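Local coordinates for PUA domain-containing protein (Pyrococcus horikoshii, PDB 3D79) that is of unknown function but carries a PUA domain behind a Pre-PUA-like domain, and probably binds RNA as PUA proteins generally do, at residues V47-A50 with T56-I59; I59-N62 with M66-R69; R38-K43 with Y82-E87. One frame throughout, in Å; residues are numbered along the deposited sequence.

Contact 1 of 3, residues V47-A50 with T56-I59; sequences VKVA and TEII
V49 faces I59 and A50 faces I58 in an antiparallel pairing whose two strand segments run at 151° to each other. A50 and I58 form the hydrogen-bonded pair: A50 N donates to I58 O at 2.9 Å, and I58 N donates to A50 O at 2.7 Å. V49 and I59 make the non-hydrogen-bonded pair, and there V49 CA offers its hydrogen to I58 O.

V49 and I59 share one face of the sheet, A50 and I58 the other. On the first face the chi1 of V49, 56°, puts CG1 between the backbone N and the carbonyl carbon and leaves CG2 anti to N, where it meets CD1 of I59 at 3.7 Å and also lies across the side chain of E57, 3.5 Å from its OE2. The carboxylate itself is claimed by R69 through a salt bridge to OE1. At the other end CG1 of V47 presses on CG2 of I59 at 3.4 Å, a tight fit for two methyl groups.

These strands form a beta hairpin within the five-stranded antiparallel sheet of the Pre-PUA-like region. Helix 18-32 covers V47 and I59 through V21 and I24, while I58 leans on I173 and T177 of helix 172-177.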
loop_
_atom_site.group_PDB
_atom_site.type_symbol
_atom_site.label_atom_id
_atom_site.label_comp_id
_atom_site.label_asym_id
_atom_site.label_seq_id
_atom_site.Cartn_x
_atom_site.Cartn_y
_atom_site.Cartn_z
ATOM N N VAL A 47 8.680 5.067 -16.820
ATOM C CA VAL A 47 8.201 5.520 -15.519
ATOM C C VAL A 47 8.177 7.042 -15.478
ATOM O O VAL A 47 9.126 7.700 -15.906
ATOM C CB VAL A 47 9.043 4.937 -14.363
ATOM C CG1 VAL A 47 8.411 5.257 -13.024
ATOM C CG2 VAL A 47 9.169 3.430 -14.516
ATOM N N LYS A 48 7.070 7.584 -14.982
ATOM C CA LYS A 48 6.869 9.022 -14.923
ATOM C C LYS A 48 6.409 9.407 -13.527
ATOM O O LYS A 48 5.895 8.573 -12.780
ATOM C CB LYS A 48 5.834 9.458 -15.966
ATOM C CG LYS A 48 6.307 9.344 -17.413
ATOM C CD LYS A 48 5.162 9.598 -18.373
ATOM C CE LYS A 48 5.496 9.127 -19.780
ATOM N NZ LYS A 48 4.273 9.091 -20.628
ATOM N N VAL A 49 6.604 10.669 -13.167
ATOM C CA VAL A 49 6.135 11.155 -11.871
ATOM C C VAL A 49 5.239 12.374 -12.051
ATOM O O VAL A 49 5.564 13.287 -12.818
ATOM C CB VAL A 49 7.306 11.439 -10.887
ATOM C CG1 VAL A 49 8.311 12.421 -11.485
ATOM C CG2 VAL A 49 6.783 11.931 -9.535
ATOM N N ALA A 50 4.105 12.357 -11.355
ATOM C CA ALA A 50 3.183 13.488 -11.311
ATOM C C ALA A 50 3.028 13.962 -9.874
ATOM O O ALA A 50 3.098 13.168 -8.937
ATOM C CB ALA A 50 1.837 13.098 -11.885
ATOM N N THR A 56 3.621 14.832 -1.699
ATOM C CA THR A 56 3.120 13.575 -2.274
ATOM C C THR A 56 3.206 13.534 -3.793
ATOM O O THR A 56 2.678 14.407 -4.478
ATOM C CB THR A 56 1.653 13.325 -1.865
ATOM O OG1 THR A 56 1.506 13.527 -0.454
ATOM C CG2 THR A 56 1.220 11.898 -2.220
ATOM N N GLU A 57 3.859 12.495 -4.311
ATOM C CA GLU A 57 3.947 12.285 -5.752
ATOM C C GLU A 57 3.262 10.981 -6.139
ATOM O O GLU A 57 3.149 10.069 -5.322
ATOM C CB GLU A 57 5.404 12.239 -6.202
ATOM C CG GLU A 57 6.160 13.556 -6.081
ATOM C CD GLU A 57 7.657 13.336 -6.106
ATOM O OE1 GLU A 57 8.176 12.689 -5.167
ATOM O OE2 GLU A 57 8.311 13.796 -7.062
ATOM N N ILE A 58 2.811 10.920 -7.390
ATOM C CA ILE A 58 2.241 9.712 -7.985
ATOM C C ILE A 58 3.223 9.191 -9.036
ATOM O O ILE A 58 3.652 9.933 -9.918
ATOM C CB ILE A 58 0.849 10.002 -8.628
ATOM C CG1 ILE A 58 -0.122 10.626 -7.607
ATOM C CG2 ILE A 58 0.250 8.744 -9.311
ATOM C CD1 ILE A 58 -0.382 9.792 -6.352
ATOM N N ILE A 59 3.603 7.925 -8.916
ATOM C CA ILE A 59 4.517 7.314 -9.874
ATOM C C ILE A 59 3.705 6.462 -10.844
ATOM O O ILE A 59 2.976 5.560 -10.420
ATOM C CB ILE A 59 5.585 6.432 -9.183
ATOM C CG1 ILE A 59 6.338 7.211 -8.090
ATOM C CG2 ILE A 59 6.546 5.823 -10.223
ATOM C CD1 ILE A 59 7.207 8.350 -8.608
#

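Contact 2 of 3, residues I59-N62 with M66-R69; sequences ILVN and MFIR
I59 turns CG1 anti to its carbonyl carbon (chi1 -54°), and a second turn at chi2 (-67°) brings CD1 over one face of the R69 guanidinium, while CG2 is left for the F67 ring. F67 has the same kind of first torsion (chi1 -42°), and its CD2 edge meets I59 CG2 at 3.8 Å, near the ring plane. CE2, the next atom of the ring, lies 3.7 Å from V61 CG2, which comes in obliquely. The same valine methyl touches M66 CG, while M66 CB sits above the centre of the F67 ring.

Along the backbone M66 and F67 both face I59, a classic beta bulge in this hairpin of the Pre-PUA-like sheet. I59 O consequently takes two bonds, from M66 N at 2.9 Å and from F67 N at 3.1 Å. I59 N completes the set with a bond to F67 O at 2.8 Å. With an alanine in place of I59, CB would stay beside the F67 edge, but the CG2 contact would be lost and the R69 guanidinium would probably be left without the methyl over its face. R69 is held at its polar end by E57, through a salt bridge from NE. On the face that carries I59 and F67, helix 18-32 sets I24 and L28 against F67.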
loop_
_atom_site.group_PDB
_atom_site.type_symbol
_atom_site.label_atom_id
_atom_site.label_comp_id
_atom_site.label_asym_id
_atom_site.label_seq_id
_atom_site.Cartn_x
_atom_site.Cartn_y
_atom_site.Cartn_z
ATOM N N ILE A 59 3.603 7.925 -8.916
ATOM C CA ILE A 59 4.517 7.314 -9.874
ATOM C C ILE A 59 3.705 6.462 -10.844
ATOM O O ILE A 59 2.976 5.560 -10.420
ATOM C CB ILE A 59 5.585 6.432 -9.183
ATOM C CG1 ILE A 59 6.338 7.211 -8.090
ATOM C CG2 ILE A 59 6.546 5.823 -10.223
ATOM C CD1 ILE A 59 7.207 8.350 -8.608
ATOM N N LEU A 60 3.840 6.764 -12.135
ATOM C CA LEU A 60 3.131 6.057 -13.193
ATOM C C LEU A 60 4.072 5.107 -13.913
ATOM O O LEU A 60 5.204 5.474 -14.227
ATOM C CB LEU A 60 2.521 7.042 -14.197
ATOM C CG LEU A 60 1.435 7.986 -13.656
ATOM C CD1 LEU A 60 2.048 9.311 -13.215
ATOM C CD2 LEU A 60 0.336 8.210 -14.693
ATOM N N VAL A 61 3.602 3.888 -14.155
ATOM C CA VAL A 61 4.371 2.885 -14.889
ATOM C C VAL A 61 3.612 2.597 -16.175
ATOM O O VAL A 61 2.491 2.089 -16.136
ATOM C CB VAL A 61 4.564 1.592 -14.070
ATOM C CG1 VAL A 61 5.429 0.600 -14.837
ATOM C CG2 VAL A 61 5.205 1.905 -12.725
ATOM N N ASN A 62 4.228 2.940 -17.305
ATOM C CA ASN A 62 3.572 2.872 -18.616
ATOM C C ASN A 62 2.175 3.502 -18.572
ATOM O O ASN A 62 1.179 2.901 -19.000
ATOM C CB ASN A 62 3.561 1.432 -19.146
ATOM C CG ASN A 62 4.951 0.823 -19.187
ATOM O OD1 ASN A 62 5.924 1.490 -19.551
ATOM N ND2 ASN A 62 5.053 -0.444 -18.808
ATOM N N MET A 66 0.719 3.824 -10.250
ATOM C CA MET A 66 1.118 2.625 -9.526
ATOM C C MET A 66 1.501 2.876 -8.075
ATOM O O MET A 66 1.099 2.115 -7.197
ATOM C CB MET A 66 2.264 1.903 -10.251
ATOM C CG MET A 66 1.810 1.064 -11.448
ATOM S SD MET A 66 0.665 -0.262 -11.015
ATOM C CE MET A 66 1.698 -1.282 -9.972
ATOM N N PHE A 67 2.288 3.924 -7.826
ATOM C CA PHE A 67 2.840 4.139 -6.486
ATOM C C PHE A 67 2.650 5.544 -5.959
ATOM O O PHE A 67 2.584 6.510 -6.725
ATOM C CB PHE A 67 4.342 3.834 -6.452
ATOM C CG PHE A 67 4.723 2.604 -7.207
ATOM C CD1 PHE A 67 4.344 1.348 -6.746
ATOM C CD2 PHE A 67 5.447 2.700 -8.392
ATOM C CE1 PHE A 67 4.689 0.189 -7.459
ATOM C CE2 PHE A 67 5.800 1.554 -9.105
ATOM C CZ PHE A 67 5.408 0.299 -8.646
ATOM N N ILE A 68 2.581 5.628 -4.634
ATOM C CA ILE A 68 2.717 6.891 -3.915
ATOM C C ILE A 68 4.197 7.090 -3.618
ATOM O O ILE A 68 4.913 6.128 -3.348
ATOM C CB ILE A 68 1.881 6.881 -2.598
ATOM C CG1 ILE A 68 1.673 8.302 -2.060
ATOM C CG2 ILE A 68 2.493 5.964 -1.536
ATOM C CD1 ILE A 68 0.496 8.386 -1.085
ATOM N N ARG A 69 4.673 8.327 -3.698
ATOM C CA ARG A 69 6.013 8.619 -3.216
ATOM C C ARG A 69 5.957 9.737 -2.190
ATOM O O ARG A 69 5.349 10.782 -2.427
ATOM C CB ARG A 69 6.994 8.945 -4.347
ATOM C CG ARG A 69 8.436 9.138 -3.843
ATOM C CD ARG A 69 9.473 9.070 -4.955
ATOM N NE ARG A 69 9.420 10.222 -5.853
ATOM C CZ ARG A 69 10.259 10.426 -6.867
ATOM N NH1 ARG A 69 11.233 9.558 -7.122
ATOM N NH2 ARG A 69 10.129 11.504 -7.628
#

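Contact 3 of 3, residues R38-K43 with Y82-E87; sequences RKMLNK and YNLSDE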
loop_
_atom_site.group_PDB
_atom_site.type_symbol
_atom_site.label_atom_id
_atom_site.label_comp_id
_atom_site.label_asym_id
_atom_site.label_seq_id
_atom_site.Cartn_x
_atom_site.Cartn_y
_atom_site.Cartn_z
ATOM N N ARG A 38 8.293 -7.784 -9.408
ATOM C CA ARG A 38 8.573 -7.868 -10.844
ATOM C C ARG A 38 7.350 -7.555 -11.697
ATOM O O ARG A 38 7.468 -6.912 -12.740
ATOM C CB ARG A 38 9.157 -9.238 -11.211
ATOM C CG ARG A 38 9.704 -9.314 -12.637
ATOM C CD ARG A 38 10.296 -10.684 -12.979
ATOM N NE ARG A 38 9.357 -11.781 -12.732
ATOM C CZ ARG A 38 9.549 -12.758 -11.846
ATOM N NH1 ARG A 38 10.656 -12.800 -11.120
ATOM N NH2 ARG A 38 8.633 -13.707 -11.692
ATOM N N LYS A 39 6.176 -7.995 -11.255
ATOM C CA LYS A 39 4.955 -7.706 -12.000
ATOM C C LYS A 39 4.528 -6.244 -11.867
ATOM O O LYS A 39 3.855 -5.715 -12.748
ATOM C CB LYS A 39 3.821 -8.658 -11.614
ATOM C CG LYS A 39 3.946 -10.035 -12.275
ATOM C CD LYS A 39 2.620 -10.812 -12.311
ATOM C CE LYS A 39 1.502 -10.060 -13.046
ATOM N NZ LYS A 39 1.901 -9.490 -14.371
ATOM N N MET A 40 4.939 -5.589 -10.782
ATOM C CA MET A 40 4.599 -4.180 -10.573
ATOM C C MET A 40 5.473 -3.232 -11.385
ATOM O O MET A 40 5.007 -2.184 -11.822
ATOM C CB MET A 40 4.721 -3.800 -9.102
ATOM C CG MET A 40 3.690 -4.432 -8.195
ATOM S SD MET A 40 4.144 -4.057 -6.498
ATOM C CE MET A 40 2.752 -4.756 -5.608
ATOM N N LEU A 41 6.741 -3.593 -11.556
ATOM C CA LEU A 41 7.713 -2.728 -12.230
ATOM C C LEU A 41 8.951 -3.504 -12.667
ATOM O O LEU A 41 9.529 -4.268 -11.890
ATOM C CB LEU A 41 8.135 -1.583 -11.295
ATOM C CG LEU A 41 9.227 -0.606 -11.753
ATOM C CD1 LEU A 41 8.796 0.179 -12.973
ATOM C CD2 LEU A 41 9.620 0.347 -10.630
ATOM N N ASN A 42 9.372 -3.294 -13.908
ATOM C CA ASN A 42 10.659 -3.817 -14.350
ATOM C C ASN A 42 11.546 -2.697 -14.857
ATOM O O ASN A 42 11.058 -1.604 -15.176
ATOM C CB ASN A 42 10.491 -4.934 -15.385
ATOM C CG ASN A 42 9.957 -4.439 -16.697
ATOM O OD1 ASN A 42 10.691 -3.849 -17.500
ATOM N ND2 ASN A 42 8.675 -4.697 -16.949
ATOM N N LYS A 43 12.845 -2.969 -14.935
ATOM C CA LYS A 43 13.839 -1.919 -15.199
ATOM C C LYS A 43 13.762 -1.310 -16.598
ATOM O O LYS A 43 14.483 -0.363 -16.903
ATOM C CB LYS A 43 15.256 -2.425 -14.913
ATOM C CG LYS A 43 15.782 -3.421 -15.935
ATOM C CD LYS A 43 17.152 -3.933 -15.539
ATOM C CE LYS A 43 17.747 -4.766 -16.665
ATOM N NZ LYS A 43 18.948 -5.507 -16.216
ATOM N N TYR A 82 -5.964 -2.596 -5.757
ATOM C CA TYR A 82 -7.334 -2.983 -6.103
ATOM C C TYR A 82 -7.337 -3.830 -7.369
ATOM O O TYR A 82 -7.965 -4.896 -7.419
ATOM C CB TYR A 82 -8.235 -1.757 -6.278
ATOM C CG TYR A 82 -9.681 -2.141 -6.510
ATOM C CD1 TYR A 82 -10.551 -2.320 -5.437
ATOM C CD2 TYR A 82 -10.165 -2.355 -7.802
ATOM C CE1 TYR A 82 -11.883 -2.692 -5.645
ATOM C CE2 TYR A 82 -11.492 -2.727 -8.020
ATOM C CZ TYR A 82 -12.338 -2.891 -6.937
ATOM O OH TYR A 82 -13.650 -3.258 -7.153
ATOM N N ASN A 83 -6.628 -3.356 -8.388
ATOM C CA ASN A 83 -6.497 -4.117 -9.627
ATOM C C ASN A 83 -5.804 -5.459 -9.419
ATOM O O ASN A 83 -6.216 -6.473 -9.989
ATOM C CB ASN A 83 -5.818 -3.268 -10.706
ATOM C CG ASN A 83 -6.717 -2.156 -11.204
ATOM O OD1 ASN A 83 -7.943 -2.291 -11.202
ATOM N ND2 ASN A 83 -6.119 -1.047 -11.624
ATOM N N LEU A 84 -4.784 -5.475 -8.566
ATOM C CA LEU A 84 -4.104 -6.718 -8.204
ATOM C C LEU A 84 -5.006 -7.703 -7.464
ATOM O O LEU A 84 -4.830 -8.920 -7.597
ATOM C CB LEU A 84 -2.842 -6.434 -7.390
ATOM C CG LEU A 84 -1.630 -6.035 -8.237
ATOM C CD1 LEU A 84 -0.569 -5.293 -7.424
ATOM C CD2 LEU A 84 -1.026 -7.264 -8.919
ATOM N N SER A 85 -5.967 -7.179 -6.698
ATOM C CA SER A 85 -6.908 -8.017 -5.935
ATOM C C SER A 85 -7.900 -8.775 -6.833
ATOM O O SER A 85 -8.619 -9.665 -6.362
ATOM C CB SER A 85 -7.649 -7.200 -4.865
ATOM O OG SER A 85 -8.672 -6.402 -5.427
ATOM N N ASP A 86 -7.939 -8.416 -8.117
ATOM C CA ASP A 86 -8.680 -9.190 -9.121
ATOM C C ASP A 86 -7.822 -10.286 -9.761
ATOM O O ASP A 86 -8.326 -11.094 -10.557
ATOM C CB ASP A 86 -9.242 -8.273 -10.209
ATOM C CG ASP A 86 -10.529 -7.590 -9.788
ATOM O OD1 ASP A 86 -11.252 -8.133 -8.930
ATOM O OD2 ASP A 86 -10.821 -6.503 -10.321
ATOM N N GLU A 87 -6.534 -10.301 -9.432
ATOM C CA GLU A 87 -5.601 -11.296 -9.976
ATOM C C GLU A 87 -5.159 -12.292 -8.911
ATOM O O GLU A 87 -5.011 -13.488 -9.187
ATOM C CB GLU A 87 -4.365 -10.601 -10.559
ATOM C CG GLU A 87 -4.701 -9.544 -11.611
ATOM C CD GLU A 87 -3.481 -8.854 -12.193
ATOM O OE1 GLU A 87 -2.343 -9.264 -11.892
ATOM O OE2 GLU A 87 -3.666 -7.888 -12.962
#
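M40 and L84 touch through their ends, joining the end of helix 34-40 to helix 78-84. From CB the methionine sets CG anti to its carbonyl carbon (chi1 -69°), and the chain then runs out extended through CG and SD. CB, CG and SD make no close approach to residues 82-87; they serve to carry the terminal methyl across the distance between the two segments, whose nearest alpha carbons, those of M40 and L84, stand 9.4 Å apart. CE alone arrives, 3.8 Å from CD1 of L84, and the two side chains meet at about a right angle. L28 of helix 18-32 also lies against the buried M40, and W93 touches both M40 and L84.

Nearer the surface K39 and E87 approach each other obliquely. The lysine chain bends at its last two torsions, and its CE comes within 4.1 Å of E87 OE1 while NZ stays 4.9 Å from the same oxygen. Next to L84 in sequence, S85 OG bonds to Y82 O at 2.6 Å and is also bonded to R140, a residue next to strand 141-147.

With one pair of methyl groups in touch and opposite charges kept apart at the exposed rim, the direct link is slight: weak long-range attraction between K39 and E87 may add a little to an essentially apolar contact.

In the fold
Three grades of contact appear within one Pre-PUA-like region. Contacts 1 and 2 are successive hairpins sharing strand 56-61, their centres about 5 Å apart, and I59 belongs to both: its backbone is bonded in contact 2, while its side chain packs in each. A salt bridge from E57 to R69 ties their polar ends together. Contact 2 is buried, whereas contact 1 is only partly so. Contact 3, centred about 11 Å from contact 2, is partly buried too, with M40 buried but K39 and E87 exposed; it encloses both hairpins along the chain and relies on side-chain ends rather than backbone bonds. L41 links it to the sheet, packing on V47 and V61, and M66 and F67 reach the backbone of M40.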